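Local coordinates for putative branched-chain amino acid ABC transporter, periplasmic branched-chain amino acid-binding protein (Pseudomonas protegens Pf-5, PDB 4RU0) that probably binds a small solute such as a branched-chain amino acid in the periplasm and delivers it to an ABC transporter, at residues A161-N166 with G395-Q400; K89-Y94 with S121-V126. All blocks are in the same frame, centred on the assembly; numbering follows the deposited sequence.

Contact 1 of 2, residues A161-N166 with G395-Q400; sequences ASTLVN and GAARVQ
Thr-163 and Ala-396 bring the two backbones closest, their CA atoms 6.5 Å apart. The helical turn 161-166, part of helix 157-172, approaches the point where the chain leaves a loop at Gly-395 and enters strand 396-402. Gly-395 has a positive phi of 83°, which by itself favours a glycine, while Ala-396 onward is extended. The joined surface is small, 102 Å² in all, and buried. On the helix one residue does the touching. The methyl CG2 of Thr-163 stands only 3.1 Å from the carbonyl O of Gly-395, a tight approach of a carbon to a backbone oxygen, and it lies 4.2 Å from CA of Ala-396. With CG2 turned opposite the carbonyl carbon of its own residue, the methyl is presented to the loop end of the strand. The other branch, OG1, is tucked back over its own main chain, flanked by N and C (chi1 68°), where it hydrogen-bonds the carbonyl O of Glu-160, one turn earlier in the helix. That bond satisfies the hydroxyl and fixes the rotation of the branch. The setting is an alpha/beta lobe of the periplasmic binding protein fold: strand 396-402 runs antiparallel to both of its neighbours, 287-290 and 407-415, in a mixed sheet, and the helix lies against it, with Leu-164 reaching Leu-289. Successive alanines point to different sides. Ala-397 directs CB toward the helix, 4.3 Å from Thr-163 OG1, whereas Ala-396 directs its CB away, near a bound glycerol that probably came from the crystallisation liquor.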
loop_
_atom_site.group_PDB
_atom_site.type_symbol
_atom_site.label_atom_id
_atom_site.label_comp_id
_atom_site.label_asym_id
_atom_site.label_seq_id
_atom_site.Cartn_x
_atom_site.Cartn_y
_atom_site.Cartn_z
ATOM N N ALA A 161 3.788 -7.859 -8.657
ATOM C CA ALA A 161 3.799 -8.842 -9.729
ATOM C C ALA A 161 4.783 -9.953 -9.402
ATOM O O ALA A 161 4.445 -11.133 -9.494
ATOM C CB ALA A 161 4.152 -8.187 -11.056
ATOM N N SER A 162 5.991 -9.571 -8.999
ATOM C CA SER A 162 7.014 -10.553 -8.657
ATOM C C SER A 162 6.580 -11.466 -7.508
ATOM O O SER A 162 6.718 -12.679 -7.607
ATOM C CB SER A 162 8.326 -9.861 -8.302
ATOM O OG SER A 162 9.362 -10.813 -8.115
ATOM N N THR A 163 6.059 -10.885 -6.428
ATOM C CA THR A 163 5.586 -11.685 -5.293
ATOM C C THR A 163 4.431 -12.599 -5.701
ATOM O O THR A 163 4.339 -13.737 -5.237
ATOM C CB THR A 163 5.122 -10.812 -4.109
ATOM O OG1 THR A 163 3.930 -10.104 -4.464
ATOM C CG2 THR A 163 6.187 -9.823 -3.722
ATOM N N LEU A 164 3.548 -12.094 -6.560
ATOM C CA LEU A 164 2.450 -12.894 -7.090
ATOM C C LEU A 164 3.008 -14.137 -7.777
ATOM O O LEU A 164 2.575 -15.254 -7.500
ATOM C CB LEU A 164 1.594 -12.070 -8.065
ATOM C CG LEU A 164 0.349 -12.686 -8.740
ATOM C CD1 LEU A 164 0.688 -13.337 -10.078
ATOM C CD2 LEU A 164 -0.360 -13.676 -7.806
ATOM N N VAL A 165 3.984 -13.938 -8.657
ATOM C CA VAL A 165 4.609 -15.041 -9.380
ATOM C C VAL A 165 5.375 -15.969 -8.432
ATOM O O VAL A 165 5.335 -17.192 -8.570
ATOM C CB VAL A 165 5.550 -14.509 -10.485
ATOM C CG1 VAL A 165 6.486 -15.601 -10.976
ATOM C CG2 VAL A 165 4.737 -13.929 -11.642
ATOM N N ASN A 166 6.049 -15.388 -7.448
ATOM C CA ASN A 166 6.821 -16.183 -6.504
ATOM C C ASN A 166 5.937 -17.064 -5.629
ATOM O O ASN A 166 6.339 -18.163 -5.234
ATOM C CB ASN A 166 7.693 -15.283 -5.634
ATOM C CG ASN A 166 8.828 -14.667 -6.409
ATOM O OD1 ASN A 166 9.091 -15.062 -7.544
ATOM N ND2 ASN A 166 9.513 -13.694 -5.806
ATOM N N GLY A 395 8.797 -4.618 -0.743
ATOM C CA GLY A 395 8.551 -5.522 -1.850
ATOM C C GLY A 395 8.021 -6.898 -1.478
ATOM O O GLY A 395 8.111 -7.821 -2.277
ATOM N N ALA A 396 7.463 -7.047 -0.279
ATOM C CA ALA A 396 6.876 -8.326 0.112
ATOM C C ALA A 396 5.379 -8.206 0.370
ATOM O O ALA A 396 4.858 -7.109 0.559
ATOM C CB ALA A 396 7.576 -8.882 1.339
ATOM N N ALA A 397 4.693 -9.345 0.371
ATOM C CA ALA A 397 3.269 -9.390 0.687
ATOM C C ALA A 397 2.901 -10.739 1.275
ATOM O O ALA A 397 3.637 -11.711 1.120
ATOM C CB ALA A 397 2.434 -9.114 -0.550
ATOM N N ARG A 398 1.757 -10.793 1.946
ATOM C CA ARG A 398 1.234 -12.048 2.465
ATOM C C ARG A 398 -0.058 -12.409 1.750
ATOM O O ARG A 398 -0.779 -11.532 1.277
ATOM C CB ARG A 398 0.998 -11.955 3.974
ATOM C CG ARG A 398 2.263 -11.759 4.786
ATOM C CD ARG A 398 1.956 -11.573 6.261
ATOM N NE ARG A 398 1.355 -12.760 6.861
ATOM C CZ ARG A 398 2.035 -13.686 7.530
ATOM N NH1 ARG A 398 3.346 -13.564 7.684
ATOM N NH2 ARG A 398 1.406 -14.734 8.044
ATOM N N VAL A 399 -0.341 -13.703 1.668
ATOM C CA VAL A 399 -1.575 -14.173 1.057
ATOM C C VAL A 399 -2.595 -14.504 2.139
ATOM O O VAL A 399 -2.268 -15.149 3.131
ATOM C CB VAL A 399 -1.330 -15.410 0.180
ATOM C CG1 VAL A 399 -2.615 -15.832 -0.529
ATOM C CG2 VAL A 399 -0.212 -15.135 -0.821
ATOM N N GLN A 400 -3.825 -14.043 1.960
ATOM C CA GLN A 400 -4.890 -14.395 2.886
ATOM C C GLN A 400 -6.102 -14.912 2.122
ATOM O O GLN A 400 -6.347 -14.502 0.984
ATOM C CB GLN A 400 -5.270 -13.199 3.760
ATOM C CG GLN A 400 -5.785 -12.004 2.995
ATOM C CD GLN A 400 -6.028 -10.817 3.895
ATOM O OE1 GLN A 400 -5.377 -10.670 4.929
ATOM N NE2 GLN A 400 -6.970 -9.962 3.510
#

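Contact 2 of 2, residues K89-Y94 with S121-V126; sequences KGIECY and SERAEV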
loop_
_atom_site.group_PDB
_atom_site.type_symbol
_atom_site.label_atom_id
_atom_site.label_comp_id
_atom_site.label_asym_id
_atom_site.label_seq_id
_atom_site.Cartn_x
_atom_site.Cartn_y
_atom_site.Cartn_z
ATOM N N LYS A 89 -9.584 18.767 -4.086
ATOM C CA LYS A 89 -9.556 19.104 -2.671
ATOM C C LYS A 89 -8.292 18.562 -2.011
ATOM O O LYS A 89 -7.748 19.186 -1.104
ATOM C CB LYS A 89 -10.807 18.581 -1.969
ATOM C CG LYS A 89 -12.086 19.135 -2.566
ATOM C CD LYS A 89 -13.157 19.358 -1.518
ATOM C CE LYS A 89 -14.365 20.058 -2.124
ATOM N NZ LYS A 89 -15.365 20.462 -1.096
ATOM N N GLY A 90 -7.823 17.408 -2.479
ATOM C CA GLY A 90 -6.552 16.864 -2.031
ATOM C C GLY A 90 -5.437 17.894 -2.153
ATOM O O GLY A 90 -4.659 18.107 -1.221
ATOM N N ILE A 91 -5.386 18.551 -3.306
ATOM C CA ILE A 91 -4.408 19.592 -3.578
ATOM C C ILE A 91 -4.566 20.776 -2.629
ATOM O O ILE A 91 -3.574 21.303 -2.118
ATOM C CB ILE A 91 -4.518 20.072 -5.035
ATOM C CG1 ILE A 91 -3.964 19.002 -5.976
ATOM C CG2 ILE A 91 -3.786 21.384 -5.234
ATOM C CD1 ILE A 91 -4.263 19.259 -7.451
ATOM N N GLU A 92 -5.808 21.193 -2.392
ATOM C CA GLU A 92 -6.069 22.289 -1.463
ATOM C C GLU A 92 -5.647 21.941 -0.037
ATOM O O GLU A 92 -5.188 22.805 0.707
ATOM C CB GLU A 92 -7.546 22.674 -1.476
ATOM C CG GLU A 92 -8.011 23.274 -2.790
ATOM C CD GLU A 92 -9.506 23.530 -2.804
ATOM O OE1 GLU A 92 -10.152 23.328 -1.747
ATOM O OE2 GLU A 92 -10.032 23.926 -3.870
ATOM N N CYS A 93 -5.812 20.678 0.340
ATOM C CA CYS A 93 -5.413 20.228 1.667
ATOM C C CYS A 93 -3.904 20.307 1.824
ATOM O O CYS A 93 -3.404 20.794 2.834
ATOM C CB CYS A 93 -5.907 18.800 1.930
ATOM S SG CYS A 93 -7.644 18.736 2.428
ATOM N N TYR A 94 -3.188 19.843 0.805
ATOM C CA TYR A 94 -1.736 19.892 0.799
ATOM C C TYR A 94 -1.240 21.326 0.942
ATOM O O TYR A 94 -0.315 21.592 1.707
ATOM C CB TYR A 94 -1.180 19.265 -0.478
ATOM C CG TYR A 94 0.284 19.564 -0.722
ATOM C CD1 TYR A 94 0.673 20.679 -1.461
ATOM C CD2 TYR A 94 1.278 18.731 -0.218
ATOM C CE1 TYR A 94 2.004 20.957 -1.682
ATOM C CE2 TYR A 94 2.614 18.999 -0.442
ATOM C CZ TYR A 94 2.968 20.115 -1.177
ATOM O OH TYR A 94 4.290 20.391 -1.407
ATOM N N SER A 121 3.008 15.494 -7.076
ATOM C CA SER A 121 4.388 15.034 -7.158
ATOM C C SER A 121 5.403 16.131 -7.484
ATOM O O SER A 121 6.435 16.247 -6.822
ATOM C CB SER A 121 4.499 13.921 -8.202
ATOM O OG SER A 121 5.841 13.487 -8.347
ATOM N N GLU A 122 5.111 16.938 -8.496
ATOM C CA GLU A 122 6.078 17.918 -8.958
ATOM C C GLU A 122 6.217 19.072 -7.974
ATOM O O GLU A 122 7.329 19.536 -7.708
ATOM C CB GLU A 122 5.698 18.429 -10.351
ATOM C CG GLU A 122 5.652 17.310 -11.388
ATOM C CD GLU A 122 5.313 17.795 -12.790
ATOM O OE1 GLU A 122 4.118 18.034 -13.074
ATOM O OE2 GLU A 122 6.241 17.912 -13.622
ATOM N N ARG A 123 5.109 19.529 -7.407
ATOM C CA ARG A 123 5.196 20.672 -6.509
ATOM C C ARG A 123 5.661 20.240 -5.120
ATOM O O ARG A 123 6.149 21.058 -4.341
ATOM C CB ARG A 123 3.863 21.431 -6.448
ATOM C CG ARG A 123 2.786 20.845 -5.571
ATOM C CD ARG A 123 1.621 21.837 -5.456
ATOM N NE ARG A 123 0.840 21.970 -6.691
ATOM C CZ ARG A 123 -0.228 22.759 -6.822
ATOM N NH1 ARG A 123 -0.648 23.501 -5.807
ATOM N NH2 ARG A 123 -0.886 22.810 -7.972
ATOM N N ALA A 124 5.545 18.949 -4.829
ATOM C CA ALA A 124 6.091 18.406 -3.590
ATOM C C ALA A 124 7.616 18.438 -3.614
ATOM O O ALA A 124 8.255 18.675 -2.593
ATOM C CB ALA A 124 5.600 16.987 -3.361
ATOM N N GLU A 125 8.191 18.188 -4.785
ATOM C CA GLU A 125 9.639 18.244 -4.955
ATOM C C GLU A 125 10.153 19.668 -4.753
ATOM O O GLU A 125 11.153 19.880 -4.062
ATOM C CB GLU A 125 10.040 17.721 -6.335
ATOM C CG GLU A 125 11.542 17.712 -6.581
ATOM C CD GLU A 125 11.949 16.766 -7.704
ATOM O OE1 GLU A 125 11.134 15.894 -8.084
ATOM O OE2 GLU A 125 13.088 16.892 -8.204
ATOM N N VAL A 126 9.457 20.639 -5.342
ATOM C CA VAL A 126 9.823 22.049 -5.198
ATOM C C VAL A 126 9.740 22.510 -3.743
ATOM O O VAL A 126 10.575 23.290 -3.283
ATOM C CB VAL A 126 8.927 22.956 -6.062
ATOM C CG1 VAL A 126 9.294 24.420 -5.869
ATOM C CG2 VAL A 126 9.039 22.571 -7.524
#
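Ile-91 and Tyr-94 reach across to Arg-123 and Ala-124 between two helices of an alpha/beta lobe of the periplasmic binding protein fold, running parallel here. The short axes are inclined by 7° and approach to 12.1 Å at closest, too far for backbones to meet, and long side chains span the interval. Arg-123 and Tyr-94 share most of the span. From CB of Arg-123, which points toward helix 87-97, the chain folds in over its own backbone (chi1 80°), bringing Arg-123 CG to 4.0 Å from Tyr-94 CE1. Arg-123 CD follows at 3.9 Å from Tyr-94 CE1, the two side chains passing in opposite directions. The chain then bends, and the guanidinium plane stands 80° from the tyrosine ring. Ile-91 CG2 lies over one face of the guanidinium, 3.8 Å from Arg-123 NH1. NH1 goes on to a salt bridge with Glu-95. The hydroxyl of Tyr-94 hydrogen-bonds Asp-127. With an alanine here in place of the tyrosine, the Asp-127 carboxylate would probably lose this hydroxyl partner and a gap would open beside the aliphatic carbons of Arg-123. At the far end of the ring, Tyr-94 OH rests 3.5 Å from CA of Ala-124.

From the N terminus the chain first meets contact 2, where segments 89-94 and 121-126 close a loop of 26 residues; Cys-93 there is also tied back to Cys-81 by a disulfide. Contact 1 opens only afterwards and closes a far longer excursion, 228 residues, which includes the strands 182-188, 210-216, 237-241, 264-266 and 287-290 of the mixed sheet. The two are thus in series, neither nested nor crossed. One joins neighbouring helices of the first lobe, the other a helix to a late strand in the second. They lie on opposite sides of the chain's centre, with nearest atoms about 20 Å apart.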